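Local coordinates for membrane-associated protein VP24 (Marburg virus - Musoke, Kenya, 1980, PDB 4OR8), which probably serves as a minor matrix protein, helping to assemble the viral nucleocapsid and to bud virions, and interacts with the nucleoprotein, at the interface of chains A and B. Sequence-based numbering; all coordinates share one arbitrary frame. Chains: chain A/B, Membrane-associated protein VP24.

Contact 1: the interface of chains A and B. Residues chain A 89-90, 184, 191; chain B 22-24, 253.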
ATOM      1  N   LEU A  89      14.171 -16.049  -4.116  1.00 37.72           N
ATOM      2  CA  LEU A  89      14.842 -14.916  -3.487  1.00 27.76           C
ATOM      3  C   LEU A  89      14.719 -15.006  -1.972  1.00 37.74           C
ATOM      4  O   LEU A  89      15.663 -14.713  -1.240  1.00 31.23           O
ATOM      5  CB  LEU A  89      14.265 -13.593  -3.987  1.00 34.95           C
ATOM      6  CG  LEU A  89      14.867 -12.329  -3.364  1.00 46.09           C
ATOM      7  CD1 LEU A  89      16.367 -12.265  -3.618  1.00 40.94           C
ATOM      8  CD2 LEU A  89      14.172 -11.083  -3.894  1.00 33.74           C
ATOM      9  N   PHE A  90      13.545 -15.424  -1.512  1.00 36.95           N
ATOM     10  CA  PHE A  90      13.304 -15.627  -0.091  1.00 34.24           C
ATOM     11  C   PHE A  90      13.221 -17.114   0.211  1.00 36.04           C
ATOM     12  O   PHE A  90      12.304 -17.569   0.897  1.00 39.14           O
ATOM     13  CB  PHE A  90      12.013 -14.933   0.335  1.00 34.50           C
ATOM     14  CG  PHE A  90      12.020 -13.454   0.107  1.00 29.74           C
ATOM     15  CD1 PHE A  90      11.498 -12.916  -1.058  1.00 27.76           C
ATOM     16  CD2 PHE A  90      12.561 -12.601   1.053  1.00 30.89           C
ATOM     17  CE1 PHE A  90      11.507 -11.552  -1.271  1.00 29.32           C
ATOM     18  CE2 PHE A  90      12.574 -11.236   0.845  1.00 31.16           C
ATOM     19  CZ  PHE A  90      12.047 -10.710  -0.319  1.00 26.20           C
ATOM     20  N   VAL A 184      12.973  -4.193  -2.649  1.00 21.58           N
ATOM     21  CA  VAL A 184      14.013  -5.065  -3.194  1.00 31.90           C
ATOM     22  C   VAL A 184      14.265  -4.753  -4.668  1.00 32.93           C
ATOM     23  O   VAL A 184      13.339  -4.729  -5.479  1.00 29.49           O
ATOM     24  CB  VAL A 184      13.673  -6.562  -3.016  1.00 25.39           C
ATOM     25  CG1 VAL A 184      13.927  -6.995  -1.583  1.00 18.43           C
ATOM     26  CG2 VAL A 184      12.235  -6.839  -3.421  1.00 29.03           C
ATOM     27  N   SER A 191      17.537  -2.268   1.120  1.00 31.70           N
ATOM     28  CA  SER A 191      16.149  -2.712   1.138  1.00 24.25           C
ATOM     29  C   SER A 191      15.810  -3.463   2.421  1.00 26.63           C
ATOM     30  O   SER A 191      14.711  -4.001   2.562  1.00 23.67           O
ATOM     31  CB  SER A 191      15.860  -3.599  -0.073  1.00 30.63           C
ATOM     32  OG  SER A 191      16.720  -4.723  -0.096  1.00 30.62           O
TER
ATOM     33  N   TYR B  22      18.355  -9.038   0.356  1.00 39.63           N
ATOM     34  CA  TYR B  22      17.460  -9.680  -0.594  1.00 39.97           C
ATOM     35  C   TYR B  22      17.390  -8.941  -1.924  1.00 37.42           C
ATOM     36  O   TYR B  22      16.473  -9.160  -2.713  1.00 39.45           O
ATOM     37  CB  TYR B  22      16.061  -9.826   0.005  1.00 37.21           C
ATOM     38  CG  TYR B  22      15.999 -10.785   1.172  1.00 40.46           C
ATOM     39  CD1 TYR B  22      16.011 -12.158   0.965  1.00 38.97           C
ATOM     40  CD2 TYR B  22      15.924 -10.320   2.478  1.00 35.40           C
ATOM     41  CE1 TYR B  22      15.951 -13.042   2.025  1.00 35.23           C
ATOM     42  CE2 TYR B  22      15.864 -11.198   3.544  1.00 35.18           C
ATOM     43  CZ  TYR B  22      15.878 -12.558   3.311  1.00 34.44           C
ATOM     44  OH  TYR B  22      15.819 -13.438   4.368  1.00 34.97           O
ATOM     45  N   ASN B  23      18.363  -8.072  -2.173  1.00 38.99           N
ATOM     46  CA  ASN B  23      18.419  -7.355  -3.441  1.00 39.86           C
ATOM     47  C   ASN B  23      18.609  -8.293  -4.625  1.00 43.60           C
ATOM     48  O   ASN B  23      19.259  -9.333  -4.514  1.00 42.84           O
ATOM     49  CB  ASN B  23      19.506  -6.280  -3.418  1.00 43.29           C
ATOM     50  CG  ASN B  23      18.976  -4.928  -2.979  1.00 43.42           C
ATOM     51  OD1 ASN B  23      17.838  -4.816  -2.517  1.00 39.42           O
ATOM     52  ND2 ASN B  23      19.797  -3.892  -3.121  1.00 33.51           N
ATOM     53  N   LEU B  24      18.023  -7.918  -5.756  1.00 48.57           N
ATOM     54  CA  LEU B  24      18.042  -8.739  -6.959  1.00 48.79           C
ATOM     55  C   LEU B  24      19.385  -8.649  -7.679  1.00 49.14           C
ATOM     56  O   LEU B  24      20.097  -7.654  -7.547  1.00 47.56           O
ATOM     57  CB  LEU B  24      16.911  -8.309  -7.895  1.00 55.56           C
ATOM     58  CG  LEU B  24      15.497  -8.515  -7.348  1.00 48.14           C
ATOM     59  CD1 LEU B  24      14.468  -7.838  -8.235  1.00 37.22           C
ATOM     60  CD2 LEU B  24      15.199 -10.001  -7.217  1.00 52.40           C
ATOM     61  N   GLN B 253      10.309  -7.797  -8.578  1.00 43.10           N
ATOM     62  CA  GLN B 253       9.500  -8.935  -8.160  0.66 42.86           C
ATOM     63  C   GLN B 253       8.077  -8.508  -7.792  1.00 42.58           C
ATOM     64  O   GLN B 253       7.863  -7.396  -7.304  1.00 33.90           O
ATOM     65  CB  GLN B 253      10.150  -9.643  -6.973  0.66 46.18           C
ATOM     66  CG  GLN B 253      10.134  -8.830  -5.694  0.66 47.57           C
ATOM     67  CD  GLN B 253      10.031  -9.699  -4.464  0.66 42.20           C
ATOM     68  OE1 GLN B 253      10.142 -10.922  -4.543  0.66 48.13           O
ATOM     69  NE2 GLN B 253       9.813  -9.072  -3.315  0.66 42.04           N
TER
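The C-terminal end of helix 84-89 of chain A, the residue after it and two loop positions, A:Val184 and A:Ser191, receive the N-terminal loop 22-24 of chain B and B:Gln253 from near the end of the modelled chain. A:Leu89 and B:Tyr22 hide the most surface here. One part of the contact is aromatic: the rings of A:Phe90 and B:Tyr22 stack with centroids 4.6 Å apart and planes turned 30° to each other. The stack is offset, the CE2 edge of A:Phe90 lying over the rim of the tyrosine face, with CE2 3.5 Å from B:Tyr22 CG. In the plane of the tyrosine ring, at its edge, stands the backbone carbonyl oxygen of A:Leu89. The side chain of B:Gln253 lies at about a right angle to A:Phe90, its amide carbon CD in the ring plane at the CE1 edge, 4.0 Å from A:Phe90 CE1. The aliphatic part of the same glutamine leans on A:Val184, with its CG 3.7 Å from A:Val184 CG2. The other valine methyl, CG1, packs against the CB of B:Tyr22 at 3.9 Å. Both branches of A:Leu89 flank the backbone carbonyl of B:Tyr22; CG lies anti to the backbone N (chi1 178°), which carries the methyls away from the helix toward loop 22-24. There A:Leu89 CD2 also meets B:Leu24 CD2 at 3.6 Å, the two leucines crossing at about a right angle. The patch is thus mainly apolar, with chain B's loop wedged among side chains from separate segments of chain A. This pairing may or may not operate in the virus. Beside the apolar contacts, the hydroxyl OG of A:Ser191 donates to the side-chain amide oxygen OD1 of B:Asn23 at 2.7 Å, reaching it from above the carbonyl plane, with a C=O...donor angle of 137°.

Contact 2: the interface of chains A and B. Residues chain A 17-19; chain B 181, 190, 192-194.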
ATOM      1  N   GLU A  17      -4.064  18.003 -13.185  1.00 21.28           N
ATOM      2  CA  GLU A  17      -3.647  19.050 -12.263  1.00 29.10           C
ATOM      3  C   GLU A  17      -3.564  18.534 -10.830  1.00 26.90           C
ATOM      4  O   GLU A  17      -4.440  17.800 -10.370  1.00 25.16           O
ATOM      5  CB  GLU A  17      -4.614  20.236 -12.338  1.00 30.58           C
ATOM      6  CG  GLU A  17      -6.078  19.849 -12.164  1.00 54.61           C
ATOM      7  CD  GLU A  17      -7.021  21.033 -12.283  1.00 70.66           C
ATOM      8  OE1 GLU A  17      -6.568  22.120 -12.702  1.00 72.37           O
ATOM      9  OE2 GLU A  17      -8.218  20.877 -11.955  1.00 58.98           O
ATOM     10  N   LEU A  18      -2.504  18.916 -10.127  1.00 20.22           N
ATOM     11  CA  LEU A  18      -2.360  18.554  -8.726  1.00 19.27           C
ATOM     12  C   LEU A  18      -3.362  19.339  -7.889  1.00 23.43           C
ATOM     13  O   LEU A  18      -3.551  20.539  -8.086  1.00 25.27           O
ATOM     14  CB  LEU A  18      -0.934  18.810  -8.243  1.00 19.18           C
ATOM     15  CG  LEU A  18       0.152  17.994  -8.940  1.00 18.96           C
ATOM     16  CD1 LEU A  18       1.516  18.358  -8.385  1.00 23.98           C
ATOM     17  CD2 LEU A  18      -0.116  16.512  -8.778  1.00 15.85           C
ATOM     18  N   SER A  19      -4.005  18.652  -6.954  1.00 25.39           N
ATOM     19  CA  SER A  19      -5.125  19.227  -6.224  1.00 16.21           C
ATOM     20  C   SER A  19      -5.058  18.939  -4.731  1.00 22.71           C
ATOM     21  O   SER A  19      -4.786  17.814  -4.312  1.00 30.28           O
ATOM     22  CB  SER A  19      -6.441  18.699  -6.796  1.00 15.76           C
ATOM     23  OG  SER A  19      -7.490  18.823  -5.857  1.00 23.26           O
TER
ATOM     24  N   LEU B 181       2.650  12.124  -5.040  1.00 19.70           N
ATOM     25  CA  LEU B 181       1.502  12.620  -4.289  1.00 14.79           C
ATOM     26  C   LEU B 181       1.619  12.272  -2.812  1.00 16.78           C
ATOM     27  O   LEU B 181       2.040  11.175  -2.453  1.00 20.83           O
ATOM     28  CB  LEU B 181       0.197  12.032  -4.830  1.00 13.24           C
ATOM     29  CG  LEU B 181      -0.344  12.503  -6.179  1.00 24.10           C
ATOM     30  CD1 LEU B 181      -1.603  11.721  -6.535  1.00  9.88           C
ATOM     31  CD2 LEU B 181      -0.625  13.994  -6.154  1.00 14.79           C
ATOM     32  N   PRO B 190      -0.279  18.575  -2.175  1.00 25.55           N
ATOM     33  CA  PRO B 190      -1.036  17.979  -3.281  1.00 27.56           C
ATOM     34  C   PRO B 190      -1.314  16.506  -3.035  1.00 14.82           C
ATOM     35  O   PRO B 190      -0.412  15.677  -3.136  1.00 13.89           O
ATOM     36  CB  PRO B 190      -0.091  18.140  -4.474  1.00 29.42           C
ATOM     37  CG  PRO B 190       0.752  19.307  -4.120  1.00 22.54           C
ATOM     38  CD  PRO B 190       0.962  19.212  -2.645  1.00 22.02           C
ATOM     39  N   SER B 192      -4.016  14.931  -4.545  1.00 15.51           N
ATOM     40  CA  SER B 192      -4.875  14.439  -5.613  1.00 11.79           C
ATOM     41  C   SER B 192      -4.425  14.876  -6.996  1.00 16.02           C
ATOM     42  O   SER B 192      -3.667  15.835  -7.148  1.00 16.61           O
ATOM     43  CB  SER B 192      -6.320  14.894  -5.394  1.00 14.98           C
ATOM     44  OG  SER B 192      -6.867  14.333  -4.215  1.00 19.75           O
ATOM     45  N   ILE B 193      -4.907  14.152  -8.001  1.00 12.83           N
ATOM     46  CA  ILE B 193      -4.750  14.542  -9.391  1.00 16.21           C
ATOM     47  C   ILE B 193      -6.119  14.532 -10.055  1.00 15.27           C
ATOM     48  O   ILE B 193      -6.792  13.504 -10.082  1.00 17.64           O
ATOM     49  CB  ILE B 193      -3.838  13.575 -10.152  1.00 17.10           C
ATOM     50  CG1 ILE B 193      -2.454  13.528  -9.512  1.00 17.29           C
ATOM     51  CG2 ILE B 193      -3.723  13.993 -11.607  1.00 18.35           C
ATOM     52  CD1 ILE B 193      -1.571  12.449 -10.084  1.00 26.41           C
ATOM     53  N   GLU B 194      -6.533  15.678 -10.583  1.00 23.98           N
ATOM     54  CA  GLU B 194      -7.827  15.775 -11.247  1.00 18.26           C
ATOM     55  C   GLU B 194      -7.657  15.921 -12.747  1.00 22.16           C
ATOM     56  O   GLU B 194      -6.673  16.481 -13.219  1.00 25.02           O
ATOM     57  CB  GLU B 194      -8.629  16.952 -10.704  1.00 18.63           C
ATOM     58  CG  GLU B 194      -8.770  16.952  -9.199  1.00 26.53           C
ATOM     59  CD  GLU B 194      -9.746  17.997  -8.714  1.00 29.27           C
ATOM     60  OE1 GLU B 194     -10.457  18.579  -9.561  1.00 44.62           O
ATOM     61  OE2 GLU B 194      -9.802  18.234  -7.489  1.00 40.87           O
TER
HETATM   62  O   HOH W   1      -6.829  16.287  -2.564  1.00 26.28           O
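Strand 17-19 of chain A pairs antiparallel with strand 192-196 of chain B, flanked by the loop residues B:Leu181 and B:Pro190. A:Glu17, which is poorly ordered, and B:Glu194 exchange two backbone hydrogen bonds: A:Glu17 N to B:Glu194 O at 3.0 Å, and B:Glu194 N back to A:Glu17 O. Further along, A:Ser19 N donates to B:Ser192 O at 2.8 Å, whereas the return bond is weak. A water helps to close this end, bridging A:Ser19 O and the hydroxyl OG of B:Ser192. On one side of the ladder, A:Ser19 OG, held anti to its own backbone N (chi1 159°), donates to the carboxylate oxygen OE2 of B:Glu194 at 2.9 Å, from above the carboxylate plane. The carboxylate of A:Glu17, as tentatively placed, is near that of B:Glu194, a pairing of like groups that may be mildly unfavourable if both are charged. A:Leu18 points to the opposite side, where its CD2 methyl reaches B:Leu181 CD2 at 3.7 Å and lies 3.9 Å from B:Ile193 CG1; the leucine and isoleucine run side by side in the same direction. Its CB rests on B:Pro190 CB at 3.9 Å. The N-terminal segment of chain A thereby adds a short strand to the edge of chain B's sheet, alongside 192-196, the first of the strands that follow helix 161-178.

Contact 1 and contact 2 lie about 32 Å apart, measured between the centres of their C-alpha atoms, and share no residue of the same chain. They draw on neighbouring parts of the protein: contact 1 uses the segment at 22-24 of chain B, contact 2 strand 17-19 of chain A, and each meets the partner's 181-194 region. Because the interface is two-fold symmetric, each contact recurs with the chains exchanged, and each N-terminal segment reaches across to the other copy. Such mutual bracing could stabilise a dimer, although the pairing may be a feature of the crystal.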